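Local atomic coordinates of dual specificity protein phosphatase 18 (Homo sapiens, PDB entry 2ESB), a protein that removes phosphate from tyrosine and threonine residues of MAP kinase peptides in vitro, preferring phosphotyrosine and doubly phosphorylated forms. Residues A[21-24]-A[28-31]; A[46-51]-A[87-92]. One frame throughout, in Å; residues are numbered along the deposited sequence.

Contact 1 of 2, residues A[21-24]-A[28-31]; sequences SQIT and YISN
Ser21 and Ile29 form an antiparallel hydrogen-bonded pair in the beta hairpin of strands 21-24 and 27-30. Their backbones exchange two bonds. Ser21 N gives to Ile29 O at 2.8 Å. Ile29 N returns a bond to Ser21 O. That oxygen also receives a CA-H...O contact from Tyr28 CA at 3.2 Å. Gln22 and Tyr28 follow as a non-hydrogen-bonded pair.

The side chains of Gln22 and Tyr28 run side by side in the same direction. Gln22 CG is anti to its backbone N (chi1 -177°) and the chain stays extended beyond it. This lays the methylene over one face of the Tyr28 ring, with CG 4.1 Å from the ring centroid in a CH-pi contact. The amide lies almost parallel to the ring, 13° between planes. Gln22 NE2 is bonded to Thr24 O at 3.0 Å, with a bent N-H...O angle. Gln22 NE2 is 3.3 Å from Tyr28 OH but poorly angled for a bond; the hydroxyl is hydrogen-bonded to Arg99 NH1.

On the face that carries Ser21 and Ile29, Ile23 meets Ile29 obliquely, CG1 to CG1 at 3.8 Å; Ser21 OG on this face is hydrogen-bonded to Arg138 NH1.

Around the hairpin, Ile29 rests on Ser111 and Cys115 of helix 110-122 and on Thr134 of helix 127-137. Its side chain is about 6 Å from that of Cys104, the predicted phosphocysteine nucleophile. Strand 27-30 continues the sheet through backbone bonds from Tyr28 and Ser30 to strand 100-103, while strand 21-24 forms the outer edge of this sheet.

Contact 2 of 2, residues A[46-51]-A[87-92]; sequences ITMVIN and ADHIHS
Strand 48-51 and helix 87-92 run nearly antiparallel, at 165°, with their axes 10.5 Å apart, the nearest CA atoms being those of Met48 and Ile90, 8.5 Å apart. This is helix-on-sheet packing in the alpha/beta fold of the dual specificity phosphatases. Strand 48-51 lies between strands 100-103 and 65-68, and helix 83-95 packs against the sheet.

Met48 and His89 come from opposite directions and meet through a sulfur-aromatic contact. Met48 SD sits at the edge of the imidazole, near its plane and 4.4 Å from the ring centroid. The chain of Met48 leaves with CG anti to the backbone N, then bends at chi2 (72°) and again at chi3. The bends bring the methyl CE to 3.6 Å from His89 CE1, well above the plane of the ring and oblique to it. An alanine in place of Met48 would remove both sulfur and methyl, and would probably open a gap beside the ring and allow the His89 ring to turn.

Ile50, two residues along, faces the helix on the same side of the strand. Its CD1 touches CG1 of Ile90, and Ile90 also rests on Tyr118 of helix 110-122. Ile50 packs on Leu102 of the neighbouring strand too.

The shortest approach between strand and helix is from Met48 SD to His89 CE1, at 3.3 Å.

From the N terminus, contact 1 closes first. It joins 21-24 to 28-31 across three intervening residues, the last of which already belongs to strand 27-30, forming the hairpin at one edge of the sheet. Contact 2 opens only afterwards. It closes a longer loop of 35 residues, which takes in strand 65-68 and the start of helix 83-95. The two are in series and do not cross. Both reach the same five-stranded sheet, where strand 100-103 separates strand 27-30 from strand 48-51. Their centres lie 12 Å apart, yet they touch directly: Tyr28 CD1 packs on Ile46 CD1 at 3.5 Å. Together they tie the hairpin edge, strand 48-51 and helix 83-95 to one sheet.

Contact 1 of 2, residues A[21-24]-A[28-31]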
ATOM      1  N   SER A  21      10.978   1.396  -2.447  1.00 14.30           N
ATOM      2  CA  SER A  21      11.113   1.094  -1.029  1.00 11.10           C
ATOM      3  C   SER A  21      10.706  -0.364  -0.829  1.00 15.48           C
ATOM      4  O   SER A  21       9.542  -0.725  -1.003  1.00 12.81           O
ATOM      5  CB  SER A  21      10.212   2.006  -0.198  1.00 16.41           C
ATOM      6  OG  SER A  21      10.498   3.377  -0.448  1.00 13.77           O
ATOM      7  N   GLN A  22      11.660  -1.213  -0.464  1.00 14.32           N
ATOM      8  CA  GLN A  22      11.331  -2.610  -0.262  1.00 13.88           C
ATOM      9  C   GLN A  22      10.628  -2.814   1.080  1.00 15.44           C
ATOM     10  O   GLN A  22      11.112  -2.364   2.116  1.00 12.56           O
ATOM     11  CB  GLN A  22      12.587  -3.481  -0.345  1.00 10.87           C
ATOM     12  CG  GLN A  22      12.250  -4.968  -0.210  1.00 15.60           C
ATOM     13  CD  GLN A  22      13.379  -5.890  -0.651  1.00 16.81           C
ATOM     14  OE1 GLN A  22      14.546  -5.532  -0.605  1.00 17.67           O
ATOM     15  NE2 GLN A  22      13.023  -7.093  -1.062  1.00 16.49           N
ATOM     16  N   ILE A  23       9.482  -3.489   1.063  1.00 12.46           N
ATOM     17  CA  ILE A  23       8.740  -3.715   2.299  1.00  7.74           C
ATOM     18  C   ILE A  23       8.926  -5.145   2.795  1.00 16.77           C
ATOM     19  O   ILE A  23       9.102  -5.368   3.991  1.00 14.12           O
ATOM     20  CB  ILE A  23       7.236  -3.434   2.123  1.00  9.80           C
ATOM     21  CG1 ILE A  23       7.020  -2.087   1.425  1.00 10.56           C
ATOM     22  CG2 ILE A  23       6.547  -3.446   3.487  1.00 11.60           C
ATOM     23  CD1 ILE A  23       7.742  -0.906   2.071  1.00 17.36           C
ATOM     24  N   THR A  24       8.873  -6.115   1.885  1.00 12.34           N
ATOM     25  CA  THR A  24       9.065  -7.514   2.257  1.00 10.03           C
ATOM     26  C   THR A  24       9.924  -8.123   1.167  1.00 19.14           C
ATOM     27  O   THR A  24      10.354  -7.424   0.259  1.00 14.29           O
ATOM     28  CB  THR A  24       7.743  -8.301   2.308  1.00 11.83           C
ATOM     29  OG1 THR A  24       7.260  -8.485   0.973  1.00 14.47           O
ATOM     30  CG2 THR A  24       6.683  -7.548   3.150  1.00  7.67           C
ATOM     31  N   TYR A  28       7.216  -4.109  -2.757  1.00  7.90           N
ATOM     32  CA  TYR A  28       7.866  -2.798  -2.772  1.00  9.94           C
ATOM     33  C   TYR A  28       6.814  -1.699  -2.939  1.00 14.09           C
ATOM     34  O   TYR A  28       5.713  -1.950  -3.434  1.00 12.38           O
ATOM     35  CB  TYR A  28       8.830  -2.685  -3.956  1.00 10.02           C
ATOM     36  CG  TYR A  28       9.943  -3.710  -4.009  1.00 10.71           C
ATOM     37  CD1 TYR A  28       9.673  -5.041  -4.319  1.00 12.66           C
ATOM     38  CD2 TYR A  28      11.273  -3.335  -3.795  1.00 15.08           C
ATOM     39  CE1 TYR A  28      10.696  -5.980  -4.424  1.00 14.64           C
ATOM     40  CE2 TYR A  28      12.316  -4.272  -3.895  1.00 12.66           C
ATOM     41  CZ  TYR A  28      12.013  -5.588  -4.209  1.00 14.18           C
ATOM     42  OH  TYR A  28      13.009  -6.523  -4.312  1.00 16.13           O
ATOM     43  N   ILE A  29       7.163  -0.481  -2.539  1.00 11.13           N
ATOM     44  CA  ILE A  29       6.274   0.671  -2.705  1.00 12.32           C
ATOM     45  C   ILE A  29       7.084   1.784  -3.374  1.00 12.81           C
ATOM     46  O   ILE A  29       8.271   1.950  -3.080  1.00 15.15           O
ATOM     47  CB  ILE A  29       5.772   1.255  -1.367  1.00 14.10           C
ATOM     48  CG1 ILE A  29       4.889   0.252  -0.625  1.00 18.88           C
ATOM     49  CG2 ILE A  29       4.979   2.526  -1.644  1.00 12.74           C
ATOM     50  CD1 ILE A  29       4.495   0.740   0.780  1.00 17.01           C
ATOM     51  N   SER A  30       6.464   2.552  -4.260  1.00 10.18           N
ATOM     52  CA  SER A  30       7.196   3.646  -4.905  1.00 13.76           C
ATOM     53  C   SER A  30       6.260   4.724  -5.413  1.00 15.22           C
ATOM     54  O   SER A  30       5.032   4.598  -5.323  1.00 14.18           O
ATOM     55  CB  SER A  30       8.027   3.126  -6.090  1.00 12.29           C
ATOM     56  OG  SER A  30       7.223   3.008  -7.262  1.00 13.91           O
ATOM     57  N   ASN A  31       6.839   5.797  -5.940  1.00 16.36           N
ATOM     58  CA  ASN A  31       6.031   6.863  -6.508  1.00 14.01           C
ATOM     59  C   ASN A  31       5.831   6.520  -7.991  1.00 16.51           C
ATOM     60  O   ASN A  31       6.285   5.467  -8.460  1.00 13.19           O
ATOM     61  CB  ASN A  31       6.722   8.221  -6.343  1.00 10.27           C
ATOM     62  CG  ASN A  31       8.003   8.320  -7.131  1.00 17.31           C
ATOM     63  OD1 ASN A  31       8.438   7.353  -7.753  1.00 13.50           O
ATOM     64  ND2 ASN A  31       8.620   9.497  -7.111  1.00 18.23           N
TER

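Contact 2 of 2, residues A[46-51]-A[87-92]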
ATOM      1  N   ILE A  46      11.078  -6.931 -10.406  1.00 16.16           N
ATOM      2  CA  ILE A  46       9.635  -6.734 -10.277  1.00 15.63           C
ATOM      3  C   ILE A  46       8.898  -7.459 -11.416  1.00 14.04           C
ATOM      4  O   ILE A  46       9.230  -7.279 -12.590  1.00 15.47           O
ATOM      5  CB  ILE A  46       9.262  -5.237 -10.339  1.00 11.80           C
ATOM      6  CG1 ILE A  46      10.024  -4.444  -9.270  1.00 11.26           C
ATOM      7  CG2 ILE A  46       7.760  -5.079 -10.136  1.00 18.15           C
ATOM      8  CD1 ILE A  46       9.818  -4.953  -7.854  1.00 15.77           C
ATOM      9  N   THR A  47       7.885  -8.252 -11.078  1.00 12.88           N
ATOM     10  CA  THR A  47       7.126  -8.992 -12.094  1.00 10.61           C
ATOM     11  C   THR A  47       5.671  -8.578 -12.159  1.00 14.24           C
ATOM     12  O   THR A  47       4.961  -8.914 -13.115  1.00 11.21           O
ATOM     13  CB  THR A  47       7.159 -10.517 -11.837  1.00 11.61           C
ATOM     14  OG1 THR A  47       6.632 -10.801 -10.537  1.00 12.22           O
ATOM     15  CG2 THR A  47       8.575 -11.045 -11.930  1.00 18.29           C
ATOM     16  N   MET A  48       5.236  -7.848 -11.137  1.00 14.19           N
ATOM     17  CA  MET A  48       3.862  -7.377 -11.040  1.00 15.02           C
ATOM     18  C   MET A  48       3.840  -5.923 -10.570  1.00 12.34           C
ATOM     19  O   MET A  48       4.472  -5.579  -9.573  1.00 10.64           O
ATOM     20  CB  MET A  48       3.083  -8.233 -10.029  1.00 11.83           C
ATOM     21  CG  MET A  48       1.602  -7.856  -9.904  1.00  8.13           C
ATOM     22  SD  MET A  48       0.655  -8.366 -11.362  1.00 12.62           S
ATOM     23  CE  MET A  48      -0.516  -7.023 -11.506  1.00  9.17           C
ATOM     24  N   VAL A  49       3.117  -5.079 -11.297  1.00 10.46           N
ATOM     25  CA  VAL A  49       2.991  -3.671 -10.943  1.00  9.07           C
ATOM     26  C   VAL A  49       1.519  -3.346 -10.701  1.00 13.04           C
ATOM     27  O   VAL A  49       0.671  -3.536 -11.581  1.00 12.95           O
ATOM     28  CB  VAL A  49       3.529  -2.749 -12.063  1.00  8.96           C
ATOM     29  CG1 VAL A  49       3.243  -1.291 -11.712  1.00 13.56           C
ATOM     30  CG2 VAL A  49       5.045  -2.959 -12.240  1.00  7.25           C
ATOM     31  N   ILE A  50       1.217  -2.870  -9.500  1.00  8.33           N
ATOM     32  CA  ILE A  50      -0.148  -2.513  -9.138  1.00  9.92           C
ATOM     33  C   ILE A  50      -0.216  -1.004  -8.939  1.00 12.28           C
ATOM     34  O   ILE A  50       0.319  -0.461  -7.978  1.00 13.09           O
ATOM     35  CB  ILE A  50      -0.596  -3.221  -7.845  1.00 10.50           C
ATOM     36  CG1 ILE A  50      -0.477  -4.743  -8.018  1.00 12.82           C
ATOM     37  CG2 ILE A  50      -2.040  -2.847  -7.541  1.00  8.75           C
ATOM     38  CD1 ILE A  50      -0.969  -5.571  -6.813  1.00 12.52           C
ATOM     39  N   ASN A  51      -0.875  -0.341  -9.878  1.00 10.96           N
ATOM     40  CA  ASN A  51      -1.020   1.104  -9.899  1.00 12.88           C
ATOM     41  C   ASN A  51      -2.290   1.476  -9.149  1.00 14.23           C
ATOM     42  O   ASN A  51      -3.404   1.278  -9.639  1.00 13.43           O
ATOM     43  CB  ASN A  51      -1.054   1.545 -11.376  1.00 11.71           C
ATOM     44  CG  ASN A  51      -1.299   3.036 -11.569  1.00 11.73           C
ATOM     45  OD1 ASN A  51      -1.663   3.766 -10.648  1.00 11.42           O
ATOM     46  ND2 ASN A  51      -1.123   3.483 -12.803  1.00 13.20           N
ATOM     47  N   ALA A  87      -4.554  -7.887  -1.485  1.00 11.93           N
ATOM     48  CA  ALA A  87      -3.669  -8.596  -0.555  1.00 13.71           C
ATOM     49  C   ALA A  87      -3.444 -10.029  -1.062  1.00 15.78           C
ATOM     50  O   ALA A  87      -2.317 -10.548  -1.067  1.00 10.50           O
ATOM     51  CB  ALA A  87      -4.286  -8.634   0.842  1.00 11.15           C
ATOM     52  N   ASP A  88      -4.521 -10.675  -1.491  1.00 13.71           N
ATOM     53  CA  ASP A  88      -4.410 -12.042  -1.998  1.00 13.53           C
ATOM     54  C   ASP A  88      -3.588 -12.070  -3.295  1.00 11.43           C
ATOM     55  O   ASP A  88      -2.862 -13.031  -3.566  1.00 13.25           O
ATOM     56  CB  ASP A  88      -5.796 -12.631  -2.260  1.00 13.63           C
ATOM     57  CG  ASP A  88      -6.636 -12.762  -0.991  1.00 20.03           C
ATOM     58  OD1 ASP A  88      -6.084 -12.747   0.130  1.00 17.93           O
ATOM     59  OD2 ASP A  88      -7.865 -12.897  -1.121  1.00 19.15           O
ATOM     60  N   HIS A  89      -3.686 -11.005  -4.085  1.00 11.80           N
ATOM     61  CA  HIS A  89      -2.947 -10.932  -5.344  1.00 13.44           C
ATOM     62  C   HIS A  89      -1.449 -10.855  -5.035  1.00 10.16           C
ATOM     63  O   HIS A  89      -0.647 -11.560  -5.632  1.00 10.91           O
ATOM     64  CB  HIS A  89      -3.400  -9.701  -6.142  1.00 13.07           C
ATOM     65  CG  HIS A  89      -2.959  -9.694  -7.577  1.00 14.43           C
ATOM     66  ND1 HIS A  89      -1.634  -9.734  -7.960  1.00 18.01           N
ATOM     67  CD2 HIS A  89      -3.674  -9.579  -8.722  1.00 13.17           C
ATOM     68  CE1 HIS A  89      -1.552  -9.634  -9.277  1.00  5.09           C
ATOM     69  NE2 HIS A  89      -2.776  -9.537  -9.762  1.00 16.53           N
ATOM     70  N   ILE A  90      -1.074  -9.996  -4.095  1.00 10.54           N
ATOM     71  CA  ILE A  90       0.332  -9.858  -3.716  1.00 10.85           C
ATOM     72  C   ILE A  90       0.866 -11.205  -3.232  1.00 14.92           C
ATOM     73  O   ILE A  90       1.963 -11.625  -3.593  1.00 14.52           O
ATOM     74  CB  ILE A  90       0.484  -8.794  -2.606  1.00 12.04           C
ATOM     75  CG1 ILE A  90       0.077  -7.425  -3.169  1.00 11.92           C
ATOM     76  CG2 ILE A  90       1.916  -8.767  -2.085  1.00 12.32           C
ATOM     77  CD1 ILE A  90      -0.122  -6.364  -2.096  1.00 13.83           C
ATOM     78  N   HIS A  91       0.075 -11.878  -2.413  1.00  8.87           N
ATOM     79  CA  HIS A  91       0.457 -13.181  -1.889  1.00 13.59           C
ATOM     80  C   HIS A  91       0.643 -14.207  -3.010  1.00 11.04           C
ATOM     81  O   HIS A  91       1.618 -14.957  -3.007  1.00 13.44           O
ATOM     82  CB  HIS A  91      -0.602 -13.682  -0.909  1.00 12.95           C
ATOM     83  CG  HIS A  91      -0.306 -15.038  -0.352  1.00 14.37           C
ATOM     84  ND1 HIS A  91       0.793 -15.292   0.442  1.00 20.01           N
ATOM     85  CD2 HIS A  91      -0.942 -16.222  -0.506  1.00 15.60           C
ATOM     86  CE1 HIS A  91       0.822 -16.577   0.749  1.00 20.51           C
ATOM     87  NE2 HIS A  91      -0.218 -17.163   0.186  1.00 25.45           N
ATOM     88  N   SER A  92      -0.279 -14.240  -3.973  1.00 15.51           N
ATOM     89  CA  SER A  92      -0.167 -15.199  -5.079  1.00 11.97           C
ATOM     90  C   SER A  92       1.091 -14.972  -5.902  1.00 15.23           C
ATOM     91  O   SER A  92       1.738 -15.930  -6.326  1.00 16.24           O
ATOM     92  CB  SER A  92      -1.382 -15.123  -5.998  1.00 13.66           C
ATOM     93  OG  SER A  92      -2.557 -15.469  -5.294  1.00 27.05           O
TER